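Local coordinates for Lin0431 protein (Listeria innocua, PDB 3LD7) that is of unknown function but belongs to the NusG domain II (DUF1312) family and forms a compact, mainly beta domain within a longer protein, at residues V9-I12 with K17-R20; R20-T25 with E31-K36; E50-K55 with V84-K89; V65-K70 with T76-P81. All coordinates share one frame; numbering follows the deposited sequence.

Contact 1. Residues V9-I12 with K17-R20; sequences VAII and KVIR
The flat carbonyl of Ile12 takes two N-H groups from the opposite strand, both lying in its plane: Ile19 N is 2.8 Å from Ile12 O, and Arg20 N, at 3.3 Å from the same Ile12 O, makes the longer bond. The methine CB of Ile19 also packs against this oxygen. Two successive residues of strand 17-20 facing Ile12 define a classic beta bulge, and the backbone of Ile19 bears this out, since its psi of -43° departs from the extended form. On the same edge the Ile12 N-H points almost straight at Arg20 O (N to O 2.9 Å, N-H...O angle 174°), which completes the hydrogen-bonded antiparallel pair. The Ile12 and Arg20 side chains lie side by side and point the same way, with Ile12 CD1 4.1 Å from Arg20 CB. The branched isoleucine suits the buried position. Arginine gives its aliphatic root to this packing and leads its charged end away to Glu31. On the reverse face Ile11 meets Val18 obliquely: Ile11 CG2, anti to the backbone N, reaches within 3.9 Å of Val18 CG1. Both are beta-branched, which favours extended backbone, and this face is partly open to solvent at Val18. The two strands form a hairpin in the four-stranded antiparallel sheet. Strand 17-23 is outermost, while strand 8-14 runs inside it and pairs on its far side with strand 84-90 through Val9 to Lys89 and Ile11 to Glu87. From the inner face, Ile12 and Ile19 lean together on Ile35 of strand 30-36 in the second sheet.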
loop_
_atom_site.group_PDB
_atom_site.type_symbol
_atom_site.label_atom_id
_atom_site.label_comp_id
_atom_site.label_asym_id
_atom_site.label_seq_id
_atom_site.Cartn_x
_atom_site.Cartn_y
_atom_site.Cartn_z
ATOM N N VAL A 9 -9.550 6.310 2.280
ATOM C CA VAL A 9 -9.018 5.988 0.964
ATOM C C VAL A 9 -7.532 5.746 1.126
ATOM O O VAL A 9 -6.865 6.485 1.851
ATOM C CB VAL A 9 -9.216 7.149 -0.038
ATOM C CG1 VAL A 9 -8.698 6.774 -1.391
ATOM C CG2 VAL A 9 -10.677 7.512 -0.157
ATOM N N ALA A 10 -7.016 4.712 0.470
ATOM C CA ALA A 10 -5.593 4.455 0.478
ATOM C C ALA A 10 -4.976 5.040 -0.784
ATOM O O ALA A 10 -5.404 4.729 -1.902
ATOM C CB ALA A 10 -5.331 2.969 0.547
ATOM N N ILE A 11 -3.962 5.882 -0.605
ATOM C CA ILE A 11 -3.253 6.495 -1.717
ATOM C C ILE A 11 -1.914 5.787 -1.838
ATOM O O ILE A 11 -1.099 5.795 -0.909
ATOM C CB ILE A 11 -3.046 8.022 -1.501
ATOM C CG1 ILE A 11 -4.346 8.695 -1.044
ATOM C CG2 ILE A 11 -2.436 8.678 -2.764
ATOM C CD1 ILE A 11 -5.384 8.718 -2.065
ATOM N N ILE A 12 -1.694 5.142 -2.969
ATOM C CA ILE A 12 -0.469 4.372 -3.185
ATOM C C ILE A 12 0.365 5.033 -4.271
ATOM O O ILE A 12 -0.110 5.216 -5.400
ATOM C CB ILE A 12 -0.819 2.927 -3.603
ATOM C CG1 ILE A 12 -1.711 2.264 -2.531
ATOM C CG2 ILE A 12 0.452 2.112 -3.847
ATOM C CD1 ILE A 12 -3.222 2.251 -2.857
ATOM N N LYS A 17 4.584 9.677 -7.284
ATOM C CA LYS A 17 3.545 9.674 -8.310
ATOM C C LYS A 17 2.467 8.642 -7.973
ATOM O O LYS A 17 2.762 7.472 -7.729
ATOM C CB LYS A 17 4.160 9.437 -9.681
ATOM C CG LYS A 17 5.010 10.617 -10.126
ATOM C CD LYS A 17 5.839 10.274 -11.336
ATOM C CE LYS A 17 7.006 9.422 -10.933
ATOM N NZ LYS A 17 7.833 9.130 -12.128
ATOM N N VAL A 18 1.214 9.077 -7.956
ATOM C CA VAL A 18 0.137 8.194 -7.497
ATOM C C VAL A 18 -0.185 7.115 -8.536
ATOM O O VAL A 18 -0.386 7.403 -9.724
ATOM C CB VAL A 18 -1.126 9.008 -7.144
ATOM C CG1 VAL A 18 -2.240 8.083 -6.623
ATOM C CG2 VAL A 18 -0.795 10.045 -6.089
ATOM N N ILE A 19 -0.212 5.867 -8.073
ATOM C CA ILE A 19 -0.507 4.718 -8.925
ATOM C C ILE A 19 -1.977 4.342 -8.764
ATOM O O ILE A 19 -2.658 4.056 -9.750
ATOM C CB ILE A 19 0.320 3.499 -8.487
ATOM C CG1 ILE A 19 1.809 3.846 -8.541
ATOM C CG2 ILE A 19 -0.012 2.269 -9.339
ATOM C CD1 ILE A 19 2.664 2.824 -7.890
ATOM N N ARG A 20 -2.467 4.334 -7.528
ATOM C CA ARG A 20 -3.886 4.012 -7.263
ATOM C C ARG A 20 -4.380 4.842 -6.116
ATOM O O ARG A 20 -3.629 5.075 -5.172
ATOM C CB ARG A 20 -4.076 2.538 -6.860
ATOM C CG ARG A 20 -3.826 1.534 -7.955
ATOM C CD ARG A 20 -5.009 1.406 -8.966
ATOM N NE ARG A 20 -6.248 0.918 -8.335
ATOM C CZ ARG A 20 -6.433 -0.338 -7.917
ATOM N NH1 ARG A 20 -5.456 -1.234 -8.049
ATOM N NH2 ARG A 20 -7.591 -0.710 -7.369
#

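Contact 2. Residues R20-T25 with E31-K36; sequences REIPLT and EQFTIK
Arg20 and Glu31 join two antiparallel sheets packed face to face: strand 20-23 belongs to one and strand 31-36 to the other, with short axes 11.8 Å apart at an angle of 160°, too far for backbone pairing, so side chains alone bridge the gap. On the inner, tighter side, buried Ile22 sends its CD1 to within 3.8 Å of Phe33 CE1, and the same methyl lies over one face of the Arg20 guanidinium, toward its rim. Ile22 also touches Val47 and Ile12, which ties it to the hydrophobic interior. The other part is polar and more open, with Arg20 and Glu31 both partly exposed. Bends at chi2 (-78°) and chi3 bring the guanidinium round to lie nearly coplanar with the carboxylate, and an end-on, two-nitrogen salt bridge results. Arg20 NH2 donates to Glu31 OE1 at 3.1 Å. Arginine suits this place because it can pair with a carboxylate while making a cation-pi contact: NH1 lies over one face of Phe33, toward its rim, with guanidinium and ring planes inclined by 52°, and Arg20 CZ is 5.0 Å from the Phe33 centroid. The shorter bond runs from Arg20 NH1 to the syn lone pair of Glu31 OE2 at 2.8 Å.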
loop_
_atom_site.group_PDB
_atom_site.type_symbol
_atom_site.label_atom_id
_atom_site.label_comp_id
_atom_site.label_asym_id
_atom_site.label_seq_id
_atom_site.Cartn_x
_atom_site.Cartn_y
_atom_site.Cartn_z
ATOM N N ARG A 20 -2.467 4.334 -7.528
ATOM C CA ARG A 20 -3.886 4.012 -7.263
ATOM C C ARG A 20 -4.380 4.842 -6.116
ATOM O O ARG A 20 -3.629 5.075 -5.172
ATOM C CB ARG A 20 -4.076 2.538 -6.860
ATOM C CG ARG A 20 -3.826 1.534 -7.955
ATOM C CD ARG A 20 -5.009 1.406 -8.966
ATOM N NE ARG A 20 -6.248 0.918 -8.335
ATOM C CZ ARG A 20 -6.433 -0.338 -7.917
ATOM N NH1 ARG A 20 -5.456 -1.234 -8.049
ATOM N NH2 ARG A 20 -7.591 -0.710 -7.369
ATOM N N GLU A 21 -5.644 5.270 -6.183
ATOM C CA GLU A 21 -6.348 5.757 -4.991
ATOM C C GLU A 21 -7.505 4.799 -4.780
ATOM O O GLU A 21 -8.349 4.644 -5.667
ATOM C CB GLU A 21 -6.811 7.224 -5.143
ATOM C CG GLU A 21 -5.634 8.136 -5.525
ATOM C CD GLU A 21 -5.873 9.642 -5.323
ATOM O OE1 GLU A 21 -6.949 10.037 -4.841
ATOM O OE2 GLU A 21 -4.953 10.448 -5.642
ATOM N N ILE A 22 -7.514 4.121 -3.633
ATOM C CA ILE A 22 -8.424 3.013 -3.411
ATOM C C ILE A 22 -9.292 3.247 -2.185
ATOM O O ILE A 22 -8.825 3.172 -1.045
ATOM C CB ILE A 22 -7.680 1.664 -3.213
ATOM C CG1 ILE A 22 -6.758 1.344 -4.398
ATOM C CG2 ILE A 22 -8.721 0.555 -2.997
ATOM C CD1 ILE A 22 -5.975 0.027 -4.208
ATOM N N PRO A 23 -10.567 3.547 -2.401
ATOM C CA PRO A 23 -11.488 3.701 -1.269
ATOM C C PRO A 23 -11.652 2.347 -0.587
ATOM O O PRO A 23 -12.000 1.370 -1.261
ATOM C CB PRO A 23 -12.799 4.141 -1.941
ATOM C CG PRO A 23 -12.367 4.759 -3.203
ATOM C CD PRO A 23 -11.172 3.974 -3.666
ATOM N N LEU A 24 -11.366 2.281 0.713
ATOM C CA LEU A 24 -11.309 1.003 1.406
ATOM C C LEU A 24 -12.633 0.704 2.050
ATOM O O LEU A 24 -12.972 -0.456 2.242
ATOM C CB LEU A 24 -10.239 0.997 2.503
ATOM C CG LEU A 24 -8.801 1.096 1.999
ATOM C CD1 LEU A 24 -7.851 1.218 3.175
ATOM C CD2 LEU A 24 -8.451 -0.083 1.100
ATOM N N THR A 25 -13.375 1.751 2.389
ATOM C CA THR A 25 -14.576 1.554 3.169
ATOM C C THR A 25 -15.692 0.972 2.290
ATOM O O THR A 25 -16.134 1.591 1.318
ATOM C CB THR A 25 -14.992 2.858 3.866
ATOM O OG1 THR A 25 -13.850 3.406 4.561
ATOM C CG2 THR A 25 -16.109 2.580 4.846
ATOM N N GLU A 31 -7.772 -8.093 -3.682
ATOM C CA GLU A 31 -7.156 -7.633 -4.901
ATOM C C GLU A 31 -5.674 -7.528 -4.670
ATOM O O GLU A 31 -5.237 -7.010 -3.633
ATOM C CB GLU A 31 -7.689 -6.243 -5.273
ATOM C CG GLU A 31 -7.126 -5.759 -6.591
ATOM C CD GLU A 31 -6.914 -4.257 -6.693
ATOM O OE1 GLU A 31 -7.621 -3.467 -6.019
ATOM O OE2 GLU A 31 -6.023 -3.881 -7.486
ATOM N N GLN A 32 -4.893 -8.001 -5.638
ATOM C CA GLN A 32 -3.457 -7.829 -5.575
ATOM C C GLN A 32 -2.963 -7.143 -6.826
ATOM O O GLN A 32 -3.436 -7.421 -7.936
ATOM C CB GLN A 32 -2.761 -9.165 -5.368
ATOM C CG GLN A 32 -3.097 -9.746 -3.994
ATOM C CD GLN A 32 -2.599 -11.155 -3.776
ATOM O OE1 GLN A 32 -1.582 -11.564 -4.339
ATOM N NE2 GLN A 32 -3.329 -11.919 -2.951
ATOM N N PHE A 33 -2.001 -6.243 -6.655
ATOM C CA PHE A 33 -1.367 -5.637 -7.826
ATOM C C PHE A 33 0.101 -5.426 -7.527
ATOM O O PHE A 33 0.473 -5.254 -6.363
ATOM C CB PHE A 33 -2.088 -4.343 -8.293
ATOM C CG PHE A 33 -2.075 -3.212 -7.290
ATOM C CD1 PHE A 33 -3.015 -3.141 -6.278
ATOM C CD2 PHE A 33 -1.095 -2.218 -7.365
ATOM C CE1 PHE A 33 -3.000 -2.071 -5.353
ATOM C CE2 PHE A 33 -1.077 -1.172 -6.454
ATOM C CZ PHE A 33 -2.030 -1.103 -5.437
ATOM N N THR A 34 0.935 -5.480 -8.561
ATOM C CA THR A 34 2.372 -5.310 -8.379
ATOM C C THR A 34 2.849 -3.967 -8.894
ATOM O O THR A 34 2.530 -3.565 -10.017
ATOM C CB THR A 34 3.149 -6.427 -9.082
ATOM O OG1 THR A 34 2.739 -7.691 -8.546
ATOM C CG2 THR A 34 4.635 -6.265 -8.882
ATOM N N ILE A 35 3.606 -3.267 -8.055
ATOM C CA ILE A 35 4.299 -2.058 -8.472
ATOM C C ILE A 35 5.694 -2.455 -8.878
ATOM O O ILE A 35 6.458 -3.016 -8.080
ATOM C CB ILE A 35 4.382 -1.043 -7.316
ATOM C CG1 ILE A 35 2.984 -0.699 -6.848
ATOM C CG2 ILE A 35 5.156 0.198 -7.756
ATOM C CD1 ILE A 35 2.988 0.168 -5.623
ATOM N N LYS A 36 6.014 -2.221 -10.140
ATOM C CA LYS A 36 7.318 -2.618 -10.640
ATOM C C LYS A 36 8.244 -1.437 -10.726
ATOM O O LYS A 36 7.923 -0.377 -11.287
ATOM C CB LYS A 36 7.195 -3.306 -11.993
ATOM C CG LYS A 36 6.558 -4.675 -11.847
ATOM C CD LYS A 36 6.304 -5.348 -13.183
ATOM C CE LYS A 36 5.910 -6.804 -12.968
ATOM N NZ LYS A 36 6.930 -7.510 -12.124
#

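Contact 3. Residues E50-K55 with V84-K89; sequences ERIRIK and VFVEIK
Ile52 and Ile88 lie alongside one another, pointing opposite ways, in the core between the two antiparallel sheets, one on strand 51-55 of the three-stranded sheet and the other on strand 84-89 of the four-stranded one. Each side chain starts toward the facing sheet, and the two overlap at their branches rather than meeting head-on. Ile52 has CG1 anti to the backbone N (chi1 -173°), which leaves CG2 wedged between the backbone N and the carbonyl carbon; this methyl is the one that meets Ile88. Ile88 reaches with its longer branch, extended at chi2 (-174°), so that its terminal CD1 arrives beside that methyl. Val86, two residues earlier, sets its CG1 between CG2 and CD1 of Ile52. Branched aliphatic residues favour extended backbone and fill a buried, wholly apolar contact. Farther along, Ile54 and Val84 also point inward but do not touch each other: Ile54 rests on Ile77 and Met45, while Val84 reaches Asn43. Residues between these inward ones face the other way, among them Arg51, in a cation-pi contact with Trp69, Arg53, which packs on the same residue and pairs with Glu46, and Phe85, which lies against Thr76. Ile12 and Ala10 of strand 8-14 add further packing to Ile52. The contact itself is light: Ile52 CG2 lies 4.1 Å from Ile88 CD1 and 4.2 Å from Val86 CG1.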
loop_
_atom_site.group_PDB
_atom_site.type_symbol
_atom_site.label_atom_id
_atom_site.label_comp_id
_atom_site.label_asym_id
_atom_site.label_seq_id
_atom_site.Cartn_x
_atom_site.Cartn_y
_atom_site.Cartn_z
ATOM N N GLU A 50 -11.211 -4.187 4.010
ATOM C CA GLU A 50 -10.929 -2.758 4.193
ATOM C C GLU A 50 -9.499 -2.486 4.618
ATOM O O GLU A 50 -9.210 -1.422 5.155
ATOM C CB GLU A 50 -11.924 -2.138 5.180
ATOM C CG GLU A 50 -13.347 -2.473 4.773
ATOM C CD GLU A 50 -14.419 -1.636 5.450
ATOM O OE1 GLU A 50 -14.122 -0.932 6.454
ATOM O OE2 GLU A 50 -15.583 -1.712 4.971
ATOM N N ARG A 51 -8.613 -3.459 4.415
ATOM C CA ARG A 51 -7.211 -3.325 4.847
ATOM C C ARG A 51 -6.263 -3.432 3.664
ATOM O O ARG A 51 -6.576 -4.074 2.632
ATOM C CB ARG A 51 -6.833 -4.448 5.835
ATOM C CG ARG A 51 -7.709 -4.650 7.030
ATOM C CD ARG A 51 -7.173 -5.843 7.853
ATOM N NE ARG A 51 -7.245 -7.100 7.095
ATOM C CZ ARG A 51 -6.668 -8.242 7.466
ATOM N NH1 ARG A 51 -5.965 -8.297 8.587
ATOM N NH2 ARG A 51 -6.794 -9.331 6.709
ATOM N N ILE A 52 -5.088 -2.835 3.803
ATOM C CA ILE A 52 -4.083 -2.908 2.755
ATOM C C ILE A 52 -2.719 -3.235 3.357
ATOM O O ILE A 52 -2.427 -2.847 4.495
ATOM C CB ILE A 52 -4.035 -1.583 1.954
ATOM C CG1 ILE A 52 -3.103 -1.700 0.742
ATOM C CG2 ILE A 52 -3.704 -0.392 2.864
ATOM C CD1 ILE A 52 -3.190 -0.490 -0.195
ATOM N N ARG A 53 -1.893 -3.957 2.608
ATOM C CA ARG A 53 -0.512 -4.197 3.023
ATOM C C ARG A 53 0.373 -4.385 1.819
ATOM O O ARG A 53 -0.114 -4.614 0.701
ATOM C CB ARG A 53 -0.387 -5.462 3.884
ATOM C CG ARG A 53 -0.612 -6.773 3.126
ATOM C CD ARG A 53 -0.352 -7.992 3.998
ATOM N NE ARG A 53 -0.759 -9.217 3.330
ATOM C CZ ARG A 53 -0.771 -10.411 3.910
ATOM N NH1 ARG A 53 -0.337 -10.559 5.167
ATOM N NH2 ARG A 53 -1.216 -11.457 3.233
ATOM N N ILE A 54 1.681 -4.314 2.055
ATOM C CA ILE A 54 2.623 -4.900 1.114
ATOM C C ILE A 54 2.730 -6.368 1.489
ATOM O O ILE A 54 3.221 -6.716 2.570
ATOM C CB ILE A 54 4.002 -4.266 1.141
ATOM C CG1 ILE A 54 3.936 -2.747 0.909
ATOM C CG2 ILE A 54 4.907 -4.961 0.100
ATOM C CD1 ILE A 54 5.286 -2.051 1.217
ATOM N N LYS A 55 2.222 -7.240 0.619
ATOM C CA LYS A 55 2.235 -8.664 0.911
ATOM C C LYS A 55 3.647 -9.223 0.848
ATOM O O LYS A 55 4.060 -10.029 1.709
ATOM C CB LYS A 55 1.326 -9.421 -0.069
ATOM C CG LYS A 55 1.319 -10.929 0.168
ATOM C CD LYS A 55 0.304 -11.635 -0.707
ATOM C CE LYS A 55 0.278 -13.139 -0.387
ATOM N NZ LYS A 55 -0.766 -13.865 -1.142
ATOM N N VAL A 84 8.151 3.502 -2.531
ATOM C CA VAL A 84 6.721 3.224 -2.492
ATOM C C VAL A 84 6.152 3.727 -1.191
ATOM O O VAL A 84 6.737 3.514 -0.119
ATOM C CB VAL A 84 6.434 1.709 -2.681
ATOM C CG1 VAL A 84 4.965 1.391 -2.346
ATOM C CG2 VAL A 84 6.752 1.301 -4.135
ATOM N N PHE A 85 5.024 4.425 -1.278
ATOM C CA PHE A 85 4.400 4.967 -0.082
ATOM C C PHE A 85 2.900 4.708 -0.145
ATOM O O PHE A 85 2.276 4.891 -1.203
ATOM C CB PHE A 85 4.667 6.469 -0.039
ATOM C CG PHE A 85 4.163 7.167 1.193
ATOM C CD1 PHE A 85 4.632 6.826 2.458
ATOM C CD2 PHE A 85 3.266 8.215 1.079
ATOM C CE1 PHE A 85 4.193 7.531 3.597
ATOM C CE2 PHE A 85 2.823 8.905 2.191
ATOM C CZ PHE A 85 3.269 8.555 3.451
ATOM N N VAL A 86 2.332 4.307 0.982
ATOM C CA VAL A 86 0.890 4.190 1.107
ATOM C C VAL A 86 0.448 5.109 2.232
ATOM O O VAL A 86 1.016 5.080 3.327
ATOM C CB VAL A 86 0.474 2.752 1.492
ATOM C CG1 VAL A 86 -1.054 2.673 1.681
ATOM C CG2 VAL A 86 0.963 1.746 0.455
ATOM N N GLU A 87 -0.545 5.951 1.962
ATOM C CA GLU A 87 -1.114 6.816 2.980
ATOM C C GLU A 87 -2.609 6.564 3.014
ATOM O O GLU A 87 -3.260 6.586 1.969
ATOM C CB GLU A 87 -0.864 8.280 2.610
ATOM C CG GLU A 87 -1.509 9.232 3.533
ATOM C CD GLU A 87 -1.141 10.674 3.245
ATOM O OE1 GLU A 87 -0.570 10.972 2.164
ATOM O OE2 GLU A 87 -1.432 11.514 4.109
ATOM N N ILE A 88 -3.163 6.347 4.200
ATOM C CA ILE A 88 -4.606 6.237 4.352
ATOM C C ILE A 88 -5.164 7.548 4.869
ATOM O O ILE A 88 -4.712 8.072 5.907
ATOM C CB ILE A 88 -5.000 5.082 5.269
ATOM C CG1 ILE A 88 -4.450 3.770 4.681
ATOM C CG2 ILE A 88 -6.540 5.021 5.460
ATOM C CD1 ILE A 88 -4.896 2.537 5.438
ATOM N N LYS A 89 -6.126 8.093 4.122
ATOM C CA LYS A 89 -6.701 9.404 4.428
ATOM C C LYS A 89 -8.200 9.289 4.665
ATOM O O LYS A 89 -8.886 8.531 3.990
ATOM C CB LYS A 89 -6.472 10.385 3.269
ATOM C CG LYS A 89 -5.013 10.677 2.926
ATOM C CD LYS A 89 -4.930 11.781 1.865
ATOM C CE LYS A 89 -3.495 12.213 1.627
ATOM N NZ LYS A 89 -3.387 13.406 0.734
#

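Contact 4. Residues V65-K70 with T76-P81; sequences VKMGWK and TIVCLP
Met67, a selenomethionine, and Lys70 lay their chains across the edge strand 76-79, and van der Waals contacts carry most of the interaction. The chain of Met67, extended beyond CG (chi2 180°), runs over the strand backbone, so that its SE lies 3.8 Å from Val78 N. The apolar pairs are two. Met67 CE is 3.9 Å from Val78 CG1, and Lys70 CG sits 3.6 Å from Ile77 CG1, the latter two side chains crossing at a slant. A long, flexible and unbranched chain such as Met67 suits the surface, where it can lie along the strand. A bend at chi2 (-67°) folds Lys70 back along Thr76, with Lys70 CE 3.6 Å from Thr76 O. Ile77, buried, turns its CD1 toward Gly68 O, 4.0 Å away, while it packs inward on Ile54 and Val86. Here the chain passes from one sheet of the NusG domain II fold to the other: helix 63-67 follows strand 51-57 of the three-stranded sheet, and strand 76-79 is an outermost strand of the four-stranded one. Gly68 makes the exit from the helix, its positive phi (71°) being a conformation that glycine adopts readily, and its N bonds back to Val65 O at 3.1 Å. The polar link is a water, accepting from Lys70 NZ and from Thr76 N, each at 3.1 Å. Lysine suits the place, its methylenes packing on Ile77 while NZ reaches a water. The Lys70 backbone pairs with Ile52 of strand 51-57, and Trp69, which points away, makes a cation-pi contact with Arg51.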
loop_
_atom_site.group_PDB
_atom_site.type_symbol
_atom_site.label_atom_id
_atom_site.label_comp_id
_atom_site.label_asym_id
_atom_site.label_seq_id
_atom_site.Cartn_x
_atom_site.Cartn_y
_atom_site.Cartn_z
ATOM N N VAL A 65 6.953 -4.286 4.459
ATOM C CA VAL A 65 6.324 -5.592 4.672
ATOM C C VAL A 65 6.099 -5.849 6.174
ATOM O O VAL A 65 5.044 -6.333 6.585
ATOM C CB VAL A 65 7.181 -6.735 4.069
ATOM C CG1 VAL A 65 6.709 -8.080 4.574
ATOM C CG2 VAL A 65 7.165 -6.700 2.529
ATOM N N LYS A 66 7.081 -5.490 7.005
ATOM C CA LYS A 66 6.974 -5.738 8.432
ATOM C C LYS A 66 5.943 -4.845 9.117
ATOM O O LYS A 66 5.413 -5.199 10.189
ATOM C CB LYS A 66 8.346 -5.605 9.087
ATOM C CG LYS A 66 9.260 -6.768 8.750
ATOM C CD LYS A 66 10.694 -6.511 9.248
ATOM C CE LYS A 66 11.631 -7.601 8.741
ATOM N NZ LYS A 66 13.011 -7.488 9.277
HETATM N N MSE A 67 5.621 -3.714 8.488
HETATM C CA MSE A 67 4.554 -2.875 9.015
HETATM C C MSE A 67 3.175 -3.569 8.923
HETATM O O MSE A 67 2.297 -3.296 9.738
HETATM C CB MSE A 67 4.541 -1.506 8.343
HETATM C CG MSE A 67 5.779 -0.700 8.644
HETATM SE SE MSE A 67 5.757 1.028 7.784
HETATM C CE MSE A 67 7.226 1.847 8.712
ATOM N N GLY A 68 3.005 -4.482 7.963
ATOM C CA GLY A 68 1.795 -5.286 7.896
ATOM C C GLY A 68 0.561 -4.519 7.466
ATOM O O GLY A 68 0.639 -3.526 6.743
ATOM N N TRP A 69 -0.590 -4.989 7.919
ATOM C CA TRP A 69 -1.861 -4.426 7.499
ATOM C C TRP A 69 -2.157 -3.054 8.084
ATOM O O TRP A 69 -1.927 -2.806 9.279
ATOM C CB TRP A 69 -3.013 -5.330 7.911
ATOM C CG TRP A 69 -3.073 -6.674 7.284
ATOM C CD1 TRP A 69 -2.794 -7.870 7.886
ATOM C CD2 TRP A 69 -3.511 -6.989 5.952
ATOM N NE1 TRP A 69 -3.009 -8.909 7.008
ATOM C CE2 TRP A 69 -3.466 -8.401 5.820
ATOM C CE3 TRP A 69 -3.935 -6.219 4.863
ATOM C CZ2 TRP A 69 -3.799 -9.057 4.630
ATOM C CZ3 TRP A 69 -4.294 -6.883 3.668
ATOM C CH2 TRP A 69 -4.216 -8.287 3.568
ATOM N N LYS A 70 -2.725 -2.185 7.247
ATOM C CA LYS A 70 -3.139 -0.851 7.674
ATOM C C LYS A 70 -4.563 -0.587 7.224
ATOM O O LYS A 70 -5.013 -1.126 6.207
ATOM C CB LYS A 70 -2.199 0.225 7.126
ATOM C CG LYS A 70 -0.775 0.079 7.588
ATOM C CD LYS A 70 -0.636 0.332 9.082
ATOM C CE LYS A 70 0.827 0.168 9.491
ATOM N NZ LYS A 70 1.017 0.451 10.949
ATOM N N THR A 76 0.274 4.732 7.568
ATOM C CA THR A 76 1.143 4.719 6.397
ATOM C C THR A 76 1.909 3.428 6.288
ATOM O O THR A 76 2.073 2.692 7.274
ATOM C CB THR A 76 2.180 5.866 6.461
ATOM O OG1 THR A 76 2.977 5.747 7.659
ATOM C CG2 THR A 76 1.486 7.213 6.458
ATOM N N ILE A 77 2.367 3.152 5.075
ATOM C CA ILE A 77 3.331 2.086 4.827
ATOM C C ILE A 77 4.410 2.663 3.954
ATOM O O ILE A 77 4.130 3.411 3.024
ATOM C CB ILE A 77 2.703 0.883 4.072
ATOM C CG1 ILE A 77 1.484 0.359 4.826
ATOM C CG2 ILE A 77 3.738 -0.251 3.910
ATOM C CD1 ILE A 77 0.654 -0.646 4.009
ATOM N N VAL A 78 5.662 2.366 4.250
ATOM C CA VAL A 78 6.710 2.898 3.394
ATOM C C VAL A 78 7.697 1.813 3.013
ATOM O O VAL A 78 8.107 0.990 3.850
ATOM C CB VAL A 78 7.432 4.055 4.054
ATOM C CG1 VAL A 78 7.985 3.594 5.353
ATOM C CG2 VAL A 78 8.524 4.582 3.146
ATOM N N CYS A 79 8.060 1.793 1.737
ATOM C CA CYS A 79 9.178 0.979 1.275
ATOM C C CYS A 79 10.139 1.952 0.657
ATOM O O CYS A 79 10.013 2.316 -0.513
ATOM C CB CYS A 79 8.762 -0.091 0.251
ATOM S SG CYS A 79 10.203 -1.030 -0.348
ATOM N N LEU A 80 11.078 2.428 1.474
ATOM C CA LEU A 80 11.966 3.517 1.037
ATOM C C LEU A 80 12.863 3.165 -0.172
ATOM O O LEU A 80 12.930 3.918 -1.135
ATOM C CB LEU A 80 12.783 4.073 2.215
ATOM C CG LEU A 80 12.664 5.578 2.337
ATOM C CD1 LEU A 80 13.355 6.051 3.571
ATOM C CD2 LEU A 80 13.233 6.263 1.100
ATOM N N PRO A 81 13.509 2.000 -0.149
ATOM C CA PRO A 81 14.373 1.653 -1.294
ATOM C C PRO A 81 13.639 1.621 -2.623
ATOM O O PRO A 81 14.245 1.915 -3.664
ATOM C CB PRO A 81 14.903 0.251 -0.931
ATOM C CG PRO A 81 14.876 0.258 0.592
ATOM C CD PRO A 81 13.603 1.015 0.935
HETATM O O HOH W 1 1.224 3.395 10.169
#

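In the fold
Contacts 1 and 2 share Arg20, whose stem belongs to the hairpin and whose guanidinium crosses to the other sheet; their centres lie 7 Å apart. Contact 3 sits deepest, about 3 Å from the centre of the chain, and touches contact 1 where Ile12 CD1 meets Ile52 CD1 at 3.8 Å. It also touches contact 2, with Leu24 CD1 3.9 Å from Ile88 CD1. Contact 4 falls between the two segments of contact 3 in sequence and touches it, Ile52 O lying 2.8 Å from Lys70 N; its centre is about 14 Å from those of contacts 1 and 2. Contacts 2 and 3 join the sheets, contact 1 builds one, and contact 4 packs the segment after the helix on its edge strand.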